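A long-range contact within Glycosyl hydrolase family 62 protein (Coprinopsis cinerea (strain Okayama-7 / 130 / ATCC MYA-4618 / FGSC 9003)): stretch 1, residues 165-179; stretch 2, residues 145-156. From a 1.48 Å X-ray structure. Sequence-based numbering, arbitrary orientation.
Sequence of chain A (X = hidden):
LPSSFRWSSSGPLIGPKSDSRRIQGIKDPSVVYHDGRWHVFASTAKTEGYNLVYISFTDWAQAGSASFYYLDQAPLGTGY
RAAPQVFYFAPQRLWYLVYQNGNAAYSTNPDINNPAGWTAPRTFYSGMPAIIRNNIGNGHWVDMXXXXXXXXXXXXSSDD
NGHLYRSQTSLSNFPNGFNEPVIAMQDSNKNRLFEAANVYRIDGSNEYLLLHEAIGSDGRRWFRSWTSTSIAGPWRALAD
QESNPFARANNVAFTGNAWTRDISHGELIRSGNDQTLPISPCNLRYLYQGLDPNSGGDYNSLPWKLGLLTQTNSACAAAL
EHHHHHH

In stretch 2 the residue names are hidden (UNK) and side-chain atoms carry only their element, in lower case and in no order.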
# COMPACT_ATOMS: atom_id res chain seq x y z
N TYR A 165 -10.23 -7.06 7.11
CA TYR A 165 -10.31 -7.08 8.57
C TYR A 165 -9.82 -5.78 9.18
O TYR A 165 -8.95 -5.09 8.61
CB TYR A 165 -9.46 -8.21 9.15
CG TYR A 165 -9.81 -9.57 8.61
CD1 TYR A 165 -10.84 -10.30 9.15
CD2 TYR A 165 -9.10 -10.13 7.56
CE1 TYR A 165 -11.18 -11.53 8.63
CE2 TYR A 165 -9.44 -11.37 7.02
CZ TYR A 165 -10.49 -12.07 7.57
OH TYR A 165 -10.82 -13.32 7.09
N ARG A 166 -10.35 -5.48 10.37
CA ARG A 166 -9.96 -4.27 11.10
C ARG A 166 -9.93 -4.51 12.62
O ARG A 166 -10.94 -4.94 13.19
CB ARG A 166 -10.93 -3.14 10.79
CG ARG A 166 -10.54 -1.79 11.37
CD ARG A 166 -11.62 -0.72 11.30
NE ARG A 166 -12.84 -1.13 12.01
CZ ARG A 166 -13.00 -1.05 13.32
NH1 ARG A 166 -12.06 -0.58 14.10
NH2 ARG A 166 -14.14 -1.46 13.86
N SER A 167 -8.77 -4.28 13.24
CA SER A 167 -8.61 -4.24 14.70
C SER A 167 -8.40 -2.82 15.12
O SER A 167 -8.02 -1.94 14.31
CB SER A 167 -7.41 -5.07 15.17
OG SER A 167 -7.62 -6.46 14.97
N GLN A 168 -8.62 -2.56 16.40
CA GLN A 168 -8.29 -1.25 16.93
C GLN A 168 -7.64 -1.31 18.29
O GLN A 168 -7.76 -2.32 19.00
CB GLN A 168 -9.55 -0.37 16.97
CG GLN A 168 -10.70 -1.00 17.75
CD GLN A 168 -11.89 -0.08 17.80
OE1 GLN A 168 -12.45 0.30 16.75
NE2 GLN A 168 -12.29 0.30 19.01
N THR A 169 -6.91 -0.24 18.62
CA THR A 169 -6.32 -0.04 19.92
C THR A 169 -6.32 1.46 20.23
O THR A 169 -6.62 2.25 19.35
CB THR A 169 -4.89 -0.63 20.03
OG1 THR A 169 -4.47 -0.69 21.39
CG2 THR A 169 -3.88 0.18 19.26
N SER A 170 -6.05 1.86 21.47
CA SER A 170 -5.95 3.29 21.75
C SER A 170 -4.69 3.91 21.17
O SER A 170 -3.65 3.26 21.04
CB SER A 170 -6.01 3.58 23.25
OG SER A 170 -4.87 3.03 23.85
N LEU A 171 -4.77 5.20 20.88
CA LEU A 171 -3.59 5.95 20.48
C LEU A 171 -2.44 5.83 21.50
O LEU A 171 -1.29 5.72 21.10
CB LEU A 171 -3.97 7.42 20.20
CG LEU A 171 -2.97 8.35 19.53
CD1 LEU A 171 -2.75 7.96 18.10
CD2 LEU A 171 -3.51 9.77 19.60
N SER A 172 -2.74 5.87 22.80
CA SER A 172 -1.69 5.80 23.82
C SER A 172 -1.06 4.42 23.91
O SER A 172 0.12 4.31 24.20
CB SER A 172 -2.19 6.23 25.22
OG SER A 172 -3.34 5.49 25.58
N ASN A 173 -1.81 3.35 23.63
CA ASN A 173 -1.26 2.00 23.76
C ASN A 173 -0.52 1.47 22.51
O ASN A 173 0.28 0.54 22.63
CB ASN A 173 -2.33 0.98 24.11
CG ASN A 173 -2.76 1.07 25.56
OD1 ASN A 173 -2.02 1.54 26.42
ND2 ASN A 173 -3.97 0.61 25.84
N PHE A 174 -0.83 2.06 21.35
CA PHE A 174 -0.19 1.70 20.08
C PHE A 174 1.33 1.57 20.32
O PHE A 174 1.93 2.44 20.94
CB PHE A 174 -0.50 2.71 18.98
CG PHE A 174 0.11 2.36 17.65
CD1 PHE A 174 -0.56 1.53 16.77
CD2 PHE A 174 1.36 2.84 17.30
CE1 PHE A 174 0.03 1.18 15.54
CE2 PHE A 174 1.95 2.48 16.08
CZ PHE A 174 1.28 1.65 15.21
N PRO A 175 1.96 0.50 19.82
CA PRO A 175 1.49 -0.55 18.92
C PRO A 175 0.86 -1.75 19.63
O PRO A 175 0.51 -2.72 18.96
CB PRO A 175 2.78 -1.00 18.23
CG PRO A 175 3.80 -0.88 19.32
CD PRO A 175 3.41 0.35 20.09
N ASN A 176 0.71 -1.69 20.95
CA ASN A 176 0.15 -2.80 21.71
C ASN A 176 -1.36 -2.69 21.82
O ASN A 176 -1.94 -1.62 21.60
CB ASN A 176 0.78 -2.82 23.11
CG ASN A 176 2.29 -2.97 23.04
OD1 ASN A 176 2.79 -3.91 22.45
ND2 ASN A 176 3.00 -2.00 23.56
N GLY A 177 -2.00 -3.80 22.14
CA GLY A 177 -3.41 -3.83 22.49
C GLY A 177 -4.41 -3.98 21.36
O GLY A 177 -5.60 -3.87 21.61
N PHE A 178 -3.95 -4.24 20.14
CA PHE A 178 -4.90 -4.45 19.06
C PHE A 178 -5.83 -5.60 19.37
O PHE A 178 -5.40 -6.68 19.74
CB PHE A 178 -4.20 -4.67 17.70
CG PHE A 178 -3.85 -3.40 17.02
CD1 PHE A 178 -4.84 -2.54 16.54
CD2 PHE A 178 -2.53 -3.02 16.87
CE1 PHE A 178 -4.50 -1.37 15.91
CE2 PHE A 178 -2.18 -1.83 16.23
CZ PHE A 178 -3.17 -1.01 15.75
N ASN A 179 -7.13 -5.33 19.21
CA ASN A 179 -8.15 -6.28 19.62
C ASN A 179 -8.43 -7.30 18.55
O ASN A 179 -7.75 -7.35 17.50
CB ASN A 179 -9.42 -5.55 20.08
CG ASN A 179 -10.13 -4.82 18.97
OD1 ASN A 179 -9.66 -4.72 17.83
ND2 ASN A 179 -11.28 -4.25 19.32
N UNK A 145 -2.19 -2.40 7.15
CA UNK A 145 -2.32 -0.95 7.04
C UNK A 145 -2.84 -0.32 8.32
O UNK A 145 -3.94 -0.68 8.79
c UNK A 145 -1.31 2.44 3.01
c UNK A 145 -2.77 1.65 4.70
n UNK A 145 -4.20 2.94 5.83
c UNK A 145 -2.77 4.03 4.06
c UNK A 145 -4.34 1.67 6.29
c UNK A 145 -1.79 1.40 3.75
c UNK A 145 -3.26 2.96 4.83
c UNK A 145 -3.45 0.84 5.64
c UNK A 145 -1.81 3.73 3.14
c UNK A 145 -3.26 -0.63 5.87
N UNK A 146 -2.10 0.65 8.85
CA UNK A 146 -2.48 1.42 10.03
C UNK A 146 -3.00 2.79 9.64
O UNK A 146 -2.42 3.48 8.80
c UNK A 146 -1.28 1.56 11.01
c UNK A 146 -0.87 0.22 11.59
c UNK A 146 -1.59 2.57 12.12
N UNK A 147 -4.08 3.20 10.30
CA UNK A 147 -4.54 4.60 10.30
C UNK A 147 -5.11 4.90 11.68
O UNK A 147 -5.85 4.10 12.25
c UNK A 147 -6.05 6.35 9.24
c UNK A 147 -5.54 4.91 9.15
c UNK A 147 -6.71 3.92 9.09
c UNK A 147 -6.81 6.81 8.04
N UNK A 148 -4.76 6.08 12.20
CA UNK A 148 -5.23 6.54 13.51
C UNK A 148 -6.05 7.81 13.37
O UNK A 148 -5.81 8.62 12.48
c UNK A 148 -4.04 6.82 14.42
s UNK A 148 -2.84 5.47 14.48
N UNK A 149 -6.95 8.04 14.32
CA UNK A 149 -7.58 9.35 14.44
C UNK A 149 -7.13 9.93 15.79
O UNK A 149 -6.13 9.48 16.33
c UNK A 149 -9.82 8.57 15.40
c UNK A 149 -9.10 9.24 14.24
o UNK A 149 -11.06 8.48 15.30
o UNK A 149 -9.22 8.13 16.39
N UNK A 150 -7.84 10.90 16.37
CA UNK A 150 -7.37 11.49 17.63
C UNK A 150 -7.44 10.57 18.86
O UNK A 150 -6.87 10.87 19.91
o UNK A 150 -9.54 12.48 18.16
c UNK A 150 -8.17 12.78 17.93
N UNK A 151 -8.15 9.46 18.76
CA UNK A 151 -8.25 8.58 19.94
C UNK A 151 -7.92 7.11 19.72
O UNK A 151 -7.49 6.45 20.67
o UNK A 151 -10.57 8.07 19.84
c UNK A 151 -9.60 8.71 20.61
N UNK A 152 -8.11 6.61 18.50
CA UNK A 152 -7.87 5.20 18.19
C UNK A 152 -6.90 5.00 17.06
O UNK A 152 -6.78 5.86 16.19
c UNK A 152 -9.17 4.54 17.73
c UNK A 152 -10.32 4.49 18.74
c UNK A 152 -9.93 3.65 19.94
c UNK A 152 -11.60 3.97 18.07
N UNK A 153 -6.24 3.84 17.07
CA UNK A 153 -5.48 3.33 15.95
C UNK A 153 -6.17 2.10 15.40
O UNK A 153 -6.70 1.30 16.18
s UNK A 153 -3.16 4.40 17.01
c UNK A 153 -4.06 2.96 16.38
N UNK A 154 -6.19 2.00 14.08
CA UNK A 154 -6.83 0.89 13.38
C UNK A 154 -5.79 0.14 12.56
O UNK A 154 -4.93 0.76 11.94
c UNK A 154 -7.96 1.39 12.46
n UNK A 154 -10.19 1.60 13.63
c UNK A 154 -10.91 2.52 14.27
c UNK A 154 -9.02 2.18 13.19
c UNK A 154 -9.07 3.47 13.58
n UNK A 154 -10.26 3.66 14.22
N UNK A 155 -5.93 -1.17 12.53
CA UNK A 155 -5.04 -2.01 11.76
C UNK A 155 -5.87 -2.87 10.81
O UNK A 155 -6.66 -3.74 11.24
c UNK A 155 -3.29 -3.94 12.05
c UNK A 155 -2.27 -3.30 11.11
c UNK A 155 -2.58 -4.79 13.08
c UNK A 155 -4.20 -2.88 12.71
N UNK A 156 -5.74 -2.57 9.53
CA UNK A 156 -6.43 -3.30 8.49
C UNK A 156 -5.54 -4.36 7.88
O UNK A 156 -4.32 -4.21 7.79
c UNK A 156 -7.68 -0.16 8.41
c UNK A 156 -10.28 -0.81 7.77
c UNK A 156 -9.27 -1.68 7.45
c UNK A 156 -7.96 -1.38 7.75
c UNK A 156 -8.71 0.71 8.74
c UNK A 156 -10.00 0.38 8.41
c UNK A 156 -6.87 -2.35 7.36

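Position 145 carries one carbon and then fused five- and six-membered rings holding eight carbons and one nitrogen, an indole that stretch 1 does not reach; it is Trp 145. At 146 a single carbon bears two more, in contact with the ring of Phe 174. This short fork on the beta carbon is Val 146, whose CG1 lies 4.0 Å from CE1 of Phe 174. At 147, four carbons, forked at the first with one arm two carbons long, identify Ile 147; its side chain does not reach stretch 1.

Position 148 shows one carbon followed by sulfur. CB of 148 is 4.1 Å from CD1 of Leu 171, and the sulfur sits 5.3 Å from the centroid of the Phe 174 ring. The residue is Cys 148. At 149 the second of two carbons carries two oxygens. Two terminal oxygens make this Asp 149; its OD1 accepts hydrogen bonds from the backbone N of 151 (2.9 Å) and, bracing the turn, from the backbone N of 152.

Positions 150 and 151 each have one carbon and one oxygen, the composition of serine, and both CA-to-CB bonds point away from stretch 1. They are Ser 150 and Ser 151, and their backbones make the closest contacts: O of Ser 150 lies 3.5 Å from CD2 of Leu 171, while O of Ser 151 accepts a hydrogen bond from N of Leu 171 at 3.0 Å.

Four carbons forked at the second occupy 152, one branch tip lying near the end of Gln 168; this is Leu 152, its CD1 3.9 Å from NE2 of Gln 168. At 153, one carbon and a sulfur face Leu 171 and Phe 174. This is Cys 153, with SG 3.7 Å from both Leu 171 CD1 and Phe 174 CB.

Position 154 holds one carbon and a five-membered ring of three carbons and two nitrogens. One ring nitrogen meets NH1 of Arg 166 near the plane of the ring. The imidazole names His 154, whose ND1 accepts a hydrogen bond from Arg 166 NH1 at 2.9 Å. Position 155 again has four carbons forked at the second, with CB over one face of the Phe 178 ring, 3.8 Å from its centroid: Leu 155. The last, 156, has one carbon and a six-carbon ring, with CG of Arg 166 over one face, 3.9 Å from the centroid, a CH-pi contact; it is Phe 156.

The contact is an antiparallel strand pairing with different chemistry on its two faces. Thr 169 N donates to Cys 153 O (2.9 Å) and Cys 153 N to Thr 169 O (2.8 Å); Ser 167 N donates to Leu 155 O (3.0 Å) and Leu 155 N to Ser 167 O (2.9 Å). On one face, Arg 166 covers Phe 156 and reaches His 154, its NH1 also donating to OE1 of Gln 168 at 2.8 Å. On the other, Leu 171, Phe 174 and Phe 178, beyond the strand, pack against Cys 153 and Leu 155.

Stretch 2 (145-156) WVICDSSLCHLF
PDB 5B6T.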